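Local atomic coordinates of LAIR1 ecotodomain from MGD21 antibody (Homo sapiens, PDB entry 7JZK), a protein that binds the V2 domain of a Plasmodium RIFIN as a LAIR1 immunoglobulin domain inserted in an antibody. Residues Val22-Arg27 against Phe35-Glu40. Sequence-based numbering, arbitrary orientation.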
loop_
_atom_site.group_PDB
_atom_site.type_symbol
_atom_site.label_atom_id
_atom_site.label_comp_id
_atom_site.label_asym_id
_atom_site.label_seq_id
_atom_site.Cartn_x
_atom_site.Cartn_y
_atom_site.Cartn_z
ATOM N N VAL A 22 -5.631 -19.015 -9.397
ATOM C CA VAL A 22 -5.690 -19.461 -8.006
ATOM C C VAL A 22 -6.535 -18.462 -7.231
ATOM O O VAL A 22 -6.604 -17.289 -7.588
ATOM C CB VAL A 22 -4.279 -19.606 -7.383
ATOM C CG1 VAL A 22 -3.650 -18.250 -7.137
ATOM C CG2 VAL A 22 -4.344 -20.375 -6.068
ATOM N N THR A 23 -7.234 -18.940 -6.199
ATOM C CA THR A 23 -8.022 -18.056 -5.346
ATOM C C THR A 23 -7.738 -18.334 -3.873
ATOM O O THR A 23 -7.890 -19.470 -3.406
ATOM C CB THR A 23 -9.523 -18.204 -5.613
ATOM O OG1 THR A 23 -9.756 -18.221 -7.028
ATOM C CG2 THR A 23 -10.275 -17.029 -4.994
ATOM N N PHE A 24 -7.362 -17.288 -3.141
ATOM C CA PHE A 24 -7.186 -17.368 -1.699
ATOM C C PHE A 24 -8.501 -16.989 -1.048
ATOM O O PHE A 24 -9.041 -15.912 -1.318
ATOM C CB PHE A 24 -6.075 -16.422 -1.232
ATOM C CG PHE A 24 -4.732 -16.756 -1.792
ATOM C CD1 PHE A 24 -4.258 -16.107 -2.908
ATOM C CD2 PHE A 24 -3.972 -17.759 -1.231
ATOM C CE1 PHE A 24 -3.038 -16.430 -3.449
ATOM C CE2 PHE A 24 -2.744 -18.082 -1.752
ATOM C CZ PHE A 24 -2.279 -17.420 -2.873
ATOM N N VAL A 25 -8.989 -17.863 -0.176
ATOM C CA VAL A 25 -10.245 -17.695 0.549
ATOM C C VAL A 25 -9.909 -17.473 2.015
ATOM O O VAL A 25 -9.275 -18.325 2.657
ATOM C CB VAL A 25 -11.177 -18.906 0.378
ATOM C CG1 VAL A 25 -12.536 -18.625 1.012
ATOM C CG2 VAL A 25 -11.322 -19.275 -1.100
ATOM N N CYS A 26 -10.290 -16.307 2.515
ATOM C CA CYS A 26 -10.087 -15.914 3.896
ATOM C C CYS A 26 -11.408 -16.032 4.639
ATOM O O CYS A 26 -12.423 -15.482 4.194
ATOM C CB CYS A 26 -9.570 -14.481 3.965
ATOM S SG CYS A 26 -7.941 -14.268 3.293
ATOM N N ARG A 27 -11.405 -16.765 5.745
ATOM C CA ARG A 27 -12.619 -16.989 6.518
ATOM C C ARG A 27 -12.444 -16.504 7.941
ATOM O O ARG A 27 -11.406 -16.746 8.569
ATOM C CB ARG A 27 -13.039 -18.447 6.498
ATOM C CG ARG A 27 -13.747 -18.800 5.208
ATOM C CD ARG A 27 -14.365 -20.167 5.273
ATOM N NE ARG A 27 -14.159 -20.943 4.048
ATOM C CZ ARG A 27 -13.001 -21.459 3.642
ATOM N NH1 ARG A 27 -12.952 -22.152 2.509
ATOM N NH2 ARG A 27 -11.887 -21.278 4.347
ATOM N N PHE A 35 -11.227 -7.656 5.142
ATOM C CA PHE A 35 -10.229 -8.710 5.073
ATOM C C PHE A 35 -8.982 -8.157 4.394
ATOM O O PHE A 35 -9.089 -7.500 3.354
ATOM C CB PHE A 35 -10.746 -9.890 4.262
ATOM C CG PHE A 35 -11.133 -11.048 5.087
ATOM C CD1 PHE A 35 -12.458 -11.423 5.188
ATOM C CD2 PHE A 35 -10.183 -11.731 5.810
ATOM C CE1 PHE A 35 -12.826 -12.500 5.979
ATOM C CE2 PHE A 35 -10.529 -12.791 6.592
ATOM C CZ PHE A 35 -11.855 -13.186 6.679
ATOM N N ARG A 36 -7.805 -8.446 4.952
ATOM C CA ARG A 36 -6.528 -8.066 4.358
ATOM C C ARG A 36 -5.702 -9.322 4.119
ATOM O O ARG A 36 -5.436 -10.088 5.061
ATOM C CB ARG A 36 -5.762 -7.106 5.267
ATOM C CG ARG A 36 -4.275 -6.968 5.004
ATOM C CD ARG A 36 -3.703 -5.793 5.804
ATOM N NE ARG A 36 -4.410 -4.540 5.542
ATOM C CZ ARG A 36 -4.115 -3.376 6.126
ATOM N NH1 ARG A 36 -3.123 -3.299 7.013
ATOM N NH2 ARG A 36 -4.808 -2.283 5.824
ATOM N N LEU A 37 -5.266 -9.498 2.871
ATOM C CA LEU A 37 -4.433 -10.612 2.450
ATOM C C LEU A 37 -2.999 -10.125 2.377
ATOM O O LEU A 37 -2.707 -9.184 1.629
ATOM C CB LEU A 37 -4.892 -11.157 1.107
ATOM C CG LEU A 37 -3.973 -12.179 0.463
ATOM C CD1 LEU A 37 -4.124 -13.537 1.155
ATOM C CD2 LEU A 37 -4.401 -12.280 -0.990
ATOM N N GLU A 38 -2.172 -10.704 3.228
ATOM C CA GLU A 38 -0.782 -10.248 3.351
ATOM C C GLU A 38 0.162 -11.240 2.704
ATOM O O GLU A 38 -0.166 -12.411 2.635
ATOM C CB GLU A 38 -0.419 -10.103 4.822
ATOM C CG GLU A 38 -0.954 -8.879 5.523
ATOM C CD GLU A 38 -0.449 -8.819 6.951
ATOM O OE1 GLU A 38 -0.896 -7.957 7.705
ATOM O OE2 GLU A 38 0.397 -9.641 7.296
ATOM N N ARG A 39 1.291 -10.744 2.231
ATOM C CA ARG A 39 2.339 -11.625 1.694
ATOM C C ARG A 39 3.300 -11.963 2.827
ATOM O O ARG A 39 2.954 -11.755 3.974
ATOM C CB ARG A 39 3.043 -10.943 0.525
ATOM C CG ARG A 39 2.149 -10.667 -0.672
ATOM C CD ARG A 39 2.799 -11.204 -1.927
ATOM N NE ARG A 39 3.096 -12.620 -1.790
ATOM C CZ ARG A 39 3.654 -13.368 -2.728
ATOM N NH1 ARG A 39 3.981 -12.845 -3.895
ATOM N NH2 ARG A 39 3.885 -14.643 -2.494
ATOM N N GLU A 40 4.486 -12.421 2.490
ATOM C CA GLU A 40 5.508 -12.765 3.505
ATOM C C GLU A 40 5.829 -11.517 4.326
ATOM O O GLU A 40 6.275 -11.658 5.455
ATOM C CB GLU A 40 6.738 -13.322 2.801
ATOM C CG GLU A 40 6.499 -13.671 1.347
ATOM C CD GLU A 40 6.611 -12.494 0.396
ATOM O OE1 GLU A 40 7.204 -11.481 0.786
ATOM O OE2 GLU A 40 6.084 -12.590 -0.719
#
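Between the two sheets of an immunoglobulin sandwich, beside its disulfide, C26 on strand 22-28 meets F35 on strand 34-38. The CB of C26 sits over one face of the F35 ring, 3.6 Å from its centroid and displaced toward the rim, 3.3 Å from CE2, in a CH-pi contact. Rotation about the first side-chain bond turns SG anti to the carbonyl carbon, beside the backbone N (chi1 -67°); SG lies oblique to the F35 ring, 4.9 Å from its centroid, in a sulfur-aromatic contact. That SG is bonded to SG of C78 on strand 74-82, the neighbour of strand 34-38 in the opposing sheet. The F35 ring reaches across to the backbone of the facing strand: its CZ lies 3.4 Å from C26 O, and the carbonyl carbon of R27 approaches the ring edge near its plane. A61 and V51 also touch F35.

Further along, L37 fills the next layer. Its CD1 packs 4.2 Å from CB of F24 and 4.4 Å from SG of C26, while CD2 meets the F24 ring obliquely. F76 extends this apolar patch, touching both F24 and L37. On the outer side of strand 34-38, R36 packs on the RIFIN chain and forms a salt bridge with D47. The N-to-C directions of the two short strand segments differ by 133°, their axes 8.6 Å apart at closest approach. Such face-to-face packing, with aromatic and aliphatic side chains beside a disulfide that ties the two sheets together, is characteristic of the core of an immunoglobulin sandwich.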